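Local coordinates for putative GH105 family protein (Salmonella enterica subsp. enterica serovar Paratyphi A, PDB 3QWT) that is of unknown function but probably hydrolyses unsaturated uronyl-containing oligosaccharides, as family 105 glycoside hydrolases do, at residues N110-F115 against E135-W140; Q164-D169 against L199-N204; M173-L178 against E192-Q197. All blocks are in the same frame, centred on the assembly; numbering follows the deposited sequence.

Contact 1 of 3, residues N110-F115 against E135-W140; sequences NTMAPF and ETWAEW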
loop_
_atom_site.group_PDB
_atom_site.type_symbol
_atom_site.label_atom_id
_atom_site.label_comp_id
_atom_site.label_asym_id
_atom_site.label_seq_id
_atom_site.Cartn_x
_atom_site.Cartn_y
_atom_site.Cartn_z
ATOM N N ASN A 110 22.727 33.615 5.046
ATOM C CA ASN A 110 23.969 33.172 5.706
ATOM C C ASN A 110 23.850 32.676 7.144
ATOM O O ASN A 110 24.433 31.651 7.509
ATOM C CB ASN A 110 25.036 34.256 5.631
ATOM C CG ASN A 110 25.526 34.482 4.201
ATOM O OD1 ASN A 110 25.559 33.551 3.400
ATOM N ND2 ASN A 110 25.900 35.721 3.881
ATOM N N THR A 111 23.106 33.395 7.967
ATOM C CA THR A 111 22.941 32.961 9.353
ATOM C C THR A 111 22.152 31.629 9.455
ATOM O O THR A 111 22.071 31.014 10.523
ATOM C CB THR A 111 22.284 34.063 10.190
ATOM O OG1 THR A 111 21.009 34.397 9.625
ATOM C CG2 THR A 111 23.185 35.324 10.236
HETATM N N MSE A 112 21.609 31.185 8.327
HETATM C CA MSE A 112 20.894 29.903 8.221
HETATM C C MSE A 112 21.839 28.700 8.287
HETATM O O MSE A 112 21.495 27.659 8.860
HETATM C CB MSE A 112 20.089 29.871 6.901
HETATM C CG MSE A 112 19.401 28.546 6.567
HETATM SE SE MSE A 112 17.768 28.209 7.645
HETATM C CE MSE A 112 16.775 29.751 7.128
ATOM N N ALA A 113 23.029 28.856 7.708
ATOM C CA ALA A 113 23.974 27.738 7.519
ATOM C C ALA A 113 24.166 26.825 8.719
ATOM O O ALA A 113 24.168 25.605 8.564
ATOM C CB ALA A 113 25.326 28.253 7.024
ATOM N N PRO A 114 24.326 27.398 9.925
ATOM C CA PRO A 114 24.533 26.494 11.065
ATOM C C PRO A 114 23.382 25.497 11.323
ATOM O O PRO A 114 23.578 24.508 12.024
ATOM C CB PRO A 114 24.697 27.453 12.251
ATOM C CG PRO A 114 25.297 28.701 11.614
ATOM C CD PRO A 114 24.620 28.807 10.265
ATOM N N PHE A 115 22.205 25.733 10.774
ATOM C CA PHE A 115 21.095 24.840 11.110
ATOM C C PHE A 115 21.167 23.479 10.428
ATOM O O PHE A 115 20.568 22.503 10.897
ATOM C CB PHE A 115 19.754 25.547 10.972
ATOM C CG PHE A 115 19.597 26.663 11.957
ATOM C CD1 PHE A 115 19.326 26.383 13.288
ATOM C CD2 PHE A 115 19.805 27.981 11.573
ATOM C CE1 PHE A 115 19.217 27.406 14.210
ATOM C CE2 PHE A 115 19.695 29.009 12.489
ATOM C CZ PHE A 115 19.400 28.724 13.811
ATOM N N GLU A 135 12.381 24.434 13.377
ATOM C CA GLU A 135 11.085 24.771 12.791
ATOM C C GLU A 135 11.010 26.245 12.438
ATOM O O GLU A 135 10.547 26.617 11.370
ATOM C CB GLU A 135 9.914 24.420 13.729
ATOM C CG GLU A 135 9.756 22.949 13.988
ATOM C CD GLU A 135 8.489 22.628 14.751
ATOM O OE1 GLU A 135 8.030 23.489 15.536
ATOM O OE2 GLU A 135 7.952 21.515 14.560
ATOM N N THR A 136 11.441 27.094 13.355
ATOM C CA THR A 136 11.277 28.514 13.119
ATOM C C THR A 136 12.055 28.984 11.887
ATOM O O THR A 136 11.495 29.674 11.029
ATOM C CB THR A 136 11.643 29.323 14.329
ATOM O OG1 THR A 136 10.899 28.829 15.456
ATOM C CG2 THR A 136 11.297 30.778 14.080
ATOM N N TRP A 137 13.313 28.563 11.779
ATOM C CA TRP A 137 14.184 29.036 10.702
ATOM C C TRP A 137 13.841 28.410 9.349
ATOM O O TRP A 137 13.895 29.079 8.317
ATOM C CB TRP A 137 15.662 28.800 11.053
ATOM C CG TRP A 137 16.263 29.819 12.029
ATOM C CD1 TRP A 137 15.986 29.944 13.356
ATOM C CD2 TRP A 137 17.262 30.798 11.737
ATOM N NE1 TRP A 137 16.750 30.940 13.910
ATOM C CE2 TRP A 137 17.533 31.490 12.931
ATOM C CE3 TRP A 137 17.961 31.158 10.575
ATOM C CZ2 TRP A 137 18.456 32.522 13.003
ATOM C CZ3 TRP A 137 18.884 32.192 10.648
ATOM C CH2 TRP A 137 19.121 32.861 11.851
ATOM N N ALA A 138 13.498 27.127 9.348
ATOM C CA ALA A 138 13.051 26.501 8.106
ATOM C C ALA A 138 11.740 27.145 7.659
ATOM O O ALA A 138 11.552 27.425 6.478
ATOM C CB ALA A 138 12.884 24.989 8.262
ATOM N N GLU A 139 10.833 27.376 8.603
ATOM C CA GLU A 139 9.567 28.028 8.264
ATOM C C GLU A 139 9.828 29.411 7.674
ATOM O O GLU A 139 9.126 29.831 6.749
ATOM C CB GLU A 139 8.638 28.140 9.477
ATOM C CG GLU A 139 7.749 26.925 9.703
ATOM C CD GLU A 139 6.835 26.632 8.502
ATOM O OE1 GLU A 139 5.977 27.489 8.172
ATOM O OE2 GLU A 139 6.986 25.547 7.889
ATOM N N TRP A 140 10.834 30.115 8.214
ATOM C CA TRP A 140 11.217 31.422 7.685
ATOM C C TRP A 140 11.725 31.316 6.247
ATOM O O TRP A 140 11.348 32.107 5.378
ATOM C CB TRP A 140 12.310 32.054 8.535
ATOM C CG TRP A 140 12.975 33.236 7.862
ATOM C CD1 TRP A 140 12.561 34.530 7.895
ATOM C CD2 TRP A 140 14.172 33.219 7.056
ATOM N NE1 TRP A 140 13.422 35.325 7.164
ATOM C CE2 TRP A 140 14.417 34.544 6.641
ATOM C CE3 TRP A 140 15.061 32.214 6.656
ATOM C CZ2 TRP A 140 15.512 34.893 5.838
ATOM C CZ3 TRP A 140 16.141 32.559 5.855
ATOM C CH2 TRP A 140 16.357 33.891 5.455
#

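Contact 2 of 3, residues Q164-D169 against L199-N204; sequences QQMWDD and LLHVQN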
loop_
_atom_site.group_PDB
_atom_site.type_symbol
_atom_site.label_atom_id
_atom_site.label_comp_id
_atom_site.label_asym_id
_atom_site.label_seq_id
_atom_site.Cartn_x
_atom_site.Cartn_y
_atom_site.Cartn_z
ATOM N N GLN A 164 16.680 41.155 -5.851
ATOM C CA GLN A 164 16.614 40.438 -7.128
ATOM C C GLN A 164 17.833 39.579 -7.488
ATOM O O GLN A 164 17.913 39.088 -8.609
ATOM C CB GLN A 164 16.344 41.422 -8.271
ATOM C CG GLN A 164 14.955 42.021 -8.254
ATOM C CD GLN A 164 13.894 41.042 -8.723
ATOM O OE1 GLN A 164 13.931 39.855 -8.398
ATOM N NE2 GLN A 164 12.948 41.537 -9.503
ATOM N N GLN A 165 18.771 39.397 -6.560
ATOM C CA GLN A 165 19.991 38.629 -6.850
ATOM C C GLN A 165 19.923 37.189 -6.347
ATOM O O GLN A 165 19.349 36.917 -5.270
ATOM C CB GLN A 165 21.228 39.280 -6.218
ATOM C CG GLN A 165 21.566 40.672 -6.694
ATOM C CD GLN A 165 22.826 41.198 -6.003
ATOM O OE1 GLN A 165 23.672 40.415 -5.570
ATOM N NE2 GLN A 165 22.950 42.518 -5.895
HETATM N N MSE A 166 20.534 36.289 -7.126
HETATM C CA MSE A 166 20.735 34.884 -6.749
HETATM C C MSE A 166 22.233 34.558 -6.819
HETATM O O MSE A 166 22.902 34.908 -7.795
HETATM C CB MSE A 166 19.945 33.956 -7.675
HETATM C CG MSE A 166 18.426 34.083 -7.551
HETATM SE SE MSE A 166 17.349 32.910 -8.718
HETATM C CE MSE A 166 17.794 31.136 -7.981
ATOM N N TRP A 167 22.768 33.909 -5.789
ATOM C CA TRP A 167 24.199 33.569 -5.783
ATOM C C TRP A 167 24.425 32.069 -5.654
ATOM O O TRP A 167 23.592 31.362 -5.075
ATOM C CB TRP A 167 24.923 34.235 -4.601
ATOM C CG TRP A 167 24.868 35.726 -4.546
ATOM C CD1 TRP A 167 24.025 36.545 -5.225
ATOM C CD2 TRP A 167 25.702 36.576 -3.750
ATOM N NE1 TRP A 167 24.278 37.856 -4.900
ATOM C CE2 TRP A 167 25.298 37.901 -3.991
ATOM C CE3 TRP A 167 26.749 36.340 -2.857
ATOM C CZ2 TRP A 167 25.914 39.000 -3.378
ATOM C CZ3 TRP A 167 27.355 37.430 -2.238
ATOM C CH2 TRP A 167 26.938 38.745 -2.510
ATOM N N ASP A 168 25.574 31.596 -6.141
ATOM C CA ASP A 168 26.016 30.229 -5.846
ATOM C C ASP A 168 25.842 29.871 -4.355
ATOM O O ASP A 168 25.306 28.828 -4.018
ATOM C CB ASP A 168 27.498 30.063 -6.175
ATOM C CG ASP A 168 27.845 30.469 -7.615
ATOM O OD1 ASP A 168 26.939 30.677 -8.444
ATOM O OD2 ASP A 168 29.043 30.572 -7.919
ATOM N N ASP A 169 26.350 30.748 -3.493
ATOM C CA ASP A 169 26.519 30.495 -2.074
ATOM C C ASP A 169 25.183 30.089 -1.416
ATOM O O ASP A 169 25.149 29.345 -0.436
ATOM C CB ASP A 169 27.115 31.744 -1.383
ATOM C CG ASP A 169 28.406 32.271 -2.082
ATOM O OD1 ASP A 169 29.501 32.245 -1.466
ATOM O OD2 ASP A 169 28.329 32.717 -3.248
ATOM N N LEU A 199 17.127 23.706 -9.354
ATOM C CA LEU A 199 16.848 23.845 -10.778
ATOM C C LEU A 199 16.907 25.306 -11.233
ATOM O O LEU A 199 17.465 25.611 -12.280
ATOM C CB LEU A 199 15.495 23.213 -11.127
ATOM C CG LEU A 199 15.387 21.708 -10.844
ATOM C CD1 LEU A 199 13.951 21.266 -11.016
ATOM C CD2 LEU A 199 16.310 20.869 -11.744
ATOM N N LEU A 200 16.352 26.212 -10.433
ATOM C CA LEU A 200 16.334 27.619 -10.818
ATOM C C LEU A 200 17.739 28.186 -10.758
ATOM O O LEU A 200 18.126 28.982 -11.625
ATOM C CB LEU A 200 15.399 28.453 -9.929
ATOM C CG LEU A 200 15.115 29.842 -10.509
ATOM C CD1 LEU A 200 14.428 29.708 -11.864
ATOM C CD2 LEU A 200 14.260 30.687 -9.575
ATOM N N HIS A 201 18.497 27.796 -9.729
ATOM C CA HIS A 201 19.869 28.263 -9.607
ATOM C C HIS A 201 20.679 27.799 -10.829
ATOM O O HIS A 201 21.365 28.608 -11.450
ATOM C CB HIS A 201 20.522 27.827 -8.299
ATOM C CG HIS A 201 20.188 28.715 -7.136
ATOM N ND1 HIS A 201 18.949 28.713 -6.531
ATOM C CD2 HIS A 201 20.918 29.661 -6.499
ATOM C CE1 HIS A 201 18.937 29.609 -5.558
ATOM N NE2 HIS A 201 20.114 30.206 -5.523
ATOM N N VAL A 202 20.574 26.513 -11.169
ATOM C CA VAL A 202 21.228 25.981 -12.352
ATOM C C VAL A 202 20.862 26.826 -13.565
ATOM O O VAL A 202 21.744 27.323 -14.256
ATOM C CB VAL A 202 20.883 24.494 -12.603
ATOM C CG1 VAL A 202 21.370 24.036 -13.992
ATOM C CG2 VAL A 202 21.507 23.630 -11.534
ATOM N N GLN A 203 19.565 27.011 -13.804
ATOM C CA GLN A 203 19.101 27.841 -14.918
ATOM C C GLN A 203 19.852 29.179 -15.026
ATOM O O GLN A 203 20.225 29.605 -16.114
ATOM C CB GLN A 203 17.599 28.103 -14.788
ATOM C CG GLN A 203 17.011 29.009 -15.874
ATOM C CD GLN A 203 15.480 29.045 -15.821
ATOM O OE1 GLN A 203 14.818 27.996 -15.837
ATOM N NE2 GLN A 203 14.913 30.252 -15.745
ATOM N N ASN A 204 20.084 29.827 -13.889
ATOM C CA ASN A 204 20.562 31.204 -13.873
ATOM C C ASN A 204 22.068 31.360 -13.708
ATOM O O ASN A 204 22.628 32.395 -14.073
ATOM C CB ASN A 204 19.851 32.018 -12.773
ATOM C CG ASN A 204 18.406 32.353 -13.123
ATOM O OD1 ASN A 204 18.017 32.385 -14.294
ATOM N ND2 ASN A 204 17.604 32.620 -12.094
HETATM O O HOH W 1 20.351 32.694 -4.259
#

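Contact 3 of 3, residues M173-L178 against E192-Q197; sequences MTVLPL and EEATYQ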
loop_
_atom_site.group_PDB
_atom_site.type_symbol
_atom_site.label_atom_id
_atom_site.label_comp_id
_atom_site.label_asym_id
_atom_site.label_seq_id
_atom_site.Cartn_x
_atom_site.Cartn_y
_atom_site.Cartn_z
HETATM N N MSE A 173 24.386 27.630 2.021
HETATM C CA MSE A 173 24.004 28.268 3.282
HETATM C C MSE A 173 22.522 28.147 3.672
HETATM O O MSE A 173 22.192 28.289 4.847
HETATM C CB MSE A 173 24.369 29.744 3.262
HETATM C CG MSE A 173 25.771 30.038 2.754
HETATM SE SE MSE A 173 27.139 28.862 3.482
HETATM C CE MSE A 173 28.532 29.312 2.171
ATOM N N THR A 174 21.634 27.923 2.704
ATOM C CA THR A 174 20.200 27.819 3.008
ATOM C C THR A 174 19.507 26.632 2.350
ATOM O O THR A 174 18.728 25.932 2.984
ATOM C CB THR A 174 19.433 29.127 2.660
ATOM O OG1 THR A 174 19.799 30.141 3.593
ATOM C CG2 THR A 174 17.930 28.938 2.756
ATOM N N VAL A 175 19.766 26.402 1.074
ATOM C CA VAL A 175 19.085 25.302 0.434
ATOM C C VAL A 175 19.393 23.958 1.090
ATOM O O VAL A 175 18.489 23.223 1.451
ATOM C CB VAL A 175 19.388 25.185 -1.055
ATOM C CG1 VAL A 175 18.480 24.108 -1.645
ATOM C CG2 VAL A 175 19.161 26.511 -1.736
ATOM N N LEU A 176 20.666 23.620 1.222
ATOM C CA LEU A 176 20.996 22.311 1.757
ATOM C C LEU A 176 20.445 22.142 3.176
ATOM O O LEU A 176 19.881 21.103 3.494
ATOM C CB LEU A 176 22.503 22.053 1.699
ATOM C CG LEU A 176 22.934 20.719 2.306
ATOM C CD1 LEU A 176 22.229 19.555 1.628
ATOM C CD2 LEU A 176 24.418 20.562 2.185
ATOM N N PRO A 177 20.608 23.165 4.037
ATOM C CA PRO A 177 20.008 23.053 5.377
ATOM C C PRO A 177 18.506 22.824 5.314
ATOM O O PRO A 177 17.967 22.037 6.091
ATOM C CB PRO A 177 20.310 24.413 6.015
ATOM C CG PRO A 177 21.574 24.861 5.341
ATOM C CD PRO A 177 21.533 24.314 3.937
ATOM N N LEU A 178 17.833 23.507 4.398
ATOM C CA LEU A 178 16.384 23.356 4.269
ATOM C C LEU A 178 15.990 21.935 3.858
ATOM O O LEU A 178 15.100 21.335 4.441
ATOM C CB LEU A 178 15.817 24.364 3.276
ATOM C CG LEU A 178 14.335 24.167 2.988
ATOM C CD1 LEU A 178 13.469 24.381 4.255
ATOM C CD2 LEU A 178 13.926 25.107 1.879
ATOM N N GLU A 192 10.822 19.750 -1.585
ATOM C CA GLU A 192 10.341 20.142 -2.912
ATOM C C GLU A 192 10.853 21.554 -3.215
ATOM O O GLU A 192 11.372 21.831 -4.302
ATOM C CB GLU A 192 8.802 20.083 -3.023
ATOM C CG GLU A 192 8.227 18.689 -3.260
ATOM C CD GLU A 192 9.046 17.851 -4.262
ATOM O OE1 GLU A 192 9.837 17.005 -3.792
ATOM O OE2 GLU A 192 8.909 18.015 -5.504
ATOM N N GLU A 193 10.738 22.431 -2.226
ATOM C CA GLU A 193 11.220 23.794 -2.369
ATOM C C GLU A 193 12.707 23.773 -2.683
ATOM O O GLU A 193 13.188 24.498 -3.557
ATOM C CB GLU A 193 10.963 24.578 -1.078
ATOM C CG GLU A 193 11.573 25.970 -1.080
ATOM C CD GLU A 193 10.968 26.900 -2.141
ATOM O OE1 GLU A 193 11.601 27.926 -2.468
ATOM O OE2 GLU A 193 9.854 26.622 -2.633
ATOM N N ALA A 194 13.432 22.932 -1.957
ATOM C CA ALA A 194 14.882 22.844 -2.111
ATOM C C ALA A 194 15.302 22.414 -3.538
ATOM O O ALA A 194 16.200 22.989 -4.140
ATOM C CB ALA A 194 15.463 21.907 -1.051
ATOM N N THR A 195 14.625 21.407 -4.066
ATOM C CA THR A 195 14.858 20.925 -5.423
ATOM C C THR A 195 14.556 21.990 -6.443
ATOM O O THR A 195 15.328 22.195 -7.390
ATOM C CB THR A 195 13.965 19.729 -5.711
ATOM O OG1 THR A 195 14.231 18.743 -4.716
ATOM C CG2 THR A 195 14.247 19.146 -7.118
ATOM N N TYR A 196 13.425 22.670 -6.261
ATOM C CA TYR A 196 13.100 23.764 -7.156
ATOM C C TYR A 196 14.201 24.826 -7.127
ATOM O O TYR A 196 14.643 25.301 -8.174
ATOM C CB TYR A 196 11.742 24.368 -6.847
ATOM C CG TYR A 196 11.421 25.568 -7.691
ATOM C CD1 TYR A 196 10.970 25.417 -9.003
ATOM C CD2 TYR A 196 11.595 26.861 -7.193
ATOM C CE1 TYR A 196 10.675 26.508 -9.791
ATOM C CE2 TYR A 196 11.296 27.979 -7.978
ATOM C CZ TYR A 196 10.839 27.786 -9.283
ATOM O OH TYR A 196 10.549 28.865 -10.076
ATOM N N GLN A 197 14.667 25.179 -5.935
ATOM C CA GLN A 197 15.719 26.177 -5.868
ATOM C C GLN A 197 16.960 25.717 -6.668
ATOM O O GLN A 197 17.579 26.516 -7.374
ATOM C CB GLN A 197 16.059 26.532 -4.423
ATOM C CG GLN A 197 14.975 27.363 -3.725
ATOM C CD GLN A 197 14.683 28.667 -4.467
ATOM O OE1 GLN A 197 15.587 29.276 -5.061
ATOM N NE2 GLN A 197 13.418 29.092 -4.451
#

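Contact 1 of 3, residues N110-F115 against E135-W140
Met112 and Trp137 bring the two backbones closest, their CA atoms 7.2 Å apart, where a type I turn from Asn110 to Ala113, closed by a 3.1 Å bond from Ala113 N to Asn110 O, leads into helix 114-125 and faces helix 131-143. The indole of Trp137 carries most of the contact, with Phe115 over a face and Thr111 at an edge. The Phe115 and Trp137 side chains cross at about a right angle, with Phe115 CE2 over the indole, yet the ring planes meet at only 37°, with 4.0 Å between the Phe115 centroid and that of the five-membered ring. The approach is modelled tighter than carbons allow, so its exact depth is doubtful. At the far rim of the indole, in its plane, Thr111 OG1 lies 3.2 Å from Trp137 CZ3, while its hydrogen bond goes to Thr106 O. Met112, a selenomethionine, slides past Trp137 in the opposite direction. CG stands anti to the backbone N (chi1 174°), and bends farther out leave CE 3.9 Å from Trp137 CE3, beside the edge of Trp140; the separation from Trp140 is doubtful. Beyond the two segments, Trp137 NE1 bonds to OXT of Phe381 of a second subunit, and Lys107 makes a cation-pi contact with the indole. A tryptophan from one helix thus packs against the entrance of the preceding one, joining consecutive helices of an alpha/alpha toroid and meeting a neighbouring chain terminus at the same residue.

Contact 2 of 3, residues Q164-D169 against L199-N204
Met166 reaches from strand 165-167 to three side chains of helix 188-205, joining a small two-stranded antiparallel sheet to a helix of the alpha/alpha toroid. Strand and helix segments run nearly perpendicular, at 97°, with axes 9.3 Å apart, and Met166 provides most of the contact. Met166, a selenomethionine, leaves the strand extended as far as SE, chi2 being -180°, and then turns at chi3, which carries CE over the face of the His201 imidazole, towards its rim. This CH-pi contact is modelled too tightly for its distance to carry weight. SE itself lies 3.9 Å from Leu200 CD2, which it meets crosswise, and 3.4 Å from Asn204 ND2. The edge of the imidazole meets Trp167 O, 3.5 Å from His201 CD2. One shell farther out, Asn204 ND2 is directed by a hydrogen bond to Tyr219 OH, and His201 ND1 is bonded to Gln197 O one turn earlier. Trp167, whose CB points away from the helix, is steadied within its own strand: NE1 donates to Gln165 OE1 at 2.7 Å, in the indole plane. Beyond these, Met166 pairs through its backbone with Trp217 of the partner strand 216-218, while Gln262 of a third subunit packs against Leu200. The second imidazole nitrogen is held too: a water sits 2.8 Å from His201 NE2 and 3.1 Å from Trp167 N, accepting a hydrogen bond from Trp167 N.

Contact 3 of 3, residues M173-L178 against E192-Q197
Val175 and Ala194 mark the closest approach of two consecutive antiparallel helices, an alpha-hairpin of the alpha/alpha toroid, with CA atoms 5.5 Å apart. The axes of the short segments lie 9.0 Å apart at 143°, and helix 170-184 is kinked here, with a wider pi-type turn at 173-175 and no backbone bond from Pro177 N to the turn before. The small Ala194 lets the branched valine come close. With CG1 anti to the backbone N (chi1 -173°), Val175 lays that methyl 3.8 Å from Ala194 CB and 3.6 Å from Ala194 O, while its other branch, CG2, reaches the base of Gln197 at 4.1 Å from CB. One turn along, Leu178 extends CD2 obliquely across the aliphatic part of Glu193, 3.9 Å from CG, which stands anti to the backbone N. The CB of Gln197 points toward the other helix, but the end of the side chain leads away from it. Both the Glu193 and Gln197 chains bend at chi2, which turns each CD. The carboxylate is buried and well supplied, since Glu193 OE1 makes a salt bridge with Arg147 and OE2 one with Arg258 of a third subunit. Gln197 has polar contacts with the backbone, NE2 with Gly151 O and OE1 with Met153 N. Along their own helix the two are also bonded to each other: Gln197 NE2 donates to Glu193 OE1 at 2.9 Å and 160°, on the syn side but tilted out of the carboxylate plane.

Read from the N terminus, contact 1 comes first and closes the short span from 110-115 to 135-140, which is mostly helical, before contact 2 begins. Contact 2 opens at strand 165-167 and is completed only at 199-204, late in helix 188-205; contact 3, between 173-178 and 192-197, lies wholly within that span, and both draw on helix 188-205. Contacts 1 and 3 are in series along the chain yet touch in space, where Met112 CG lies 3.3 Å from Met173 O, with centres about 11 Å apart. Contact 1 joins helices 114-125 and 131-143, contact 3 joins 170-184 and 188-205, and contact 2 ties the latter to the small sheet; contacts 2 and 3 both border a third subunit.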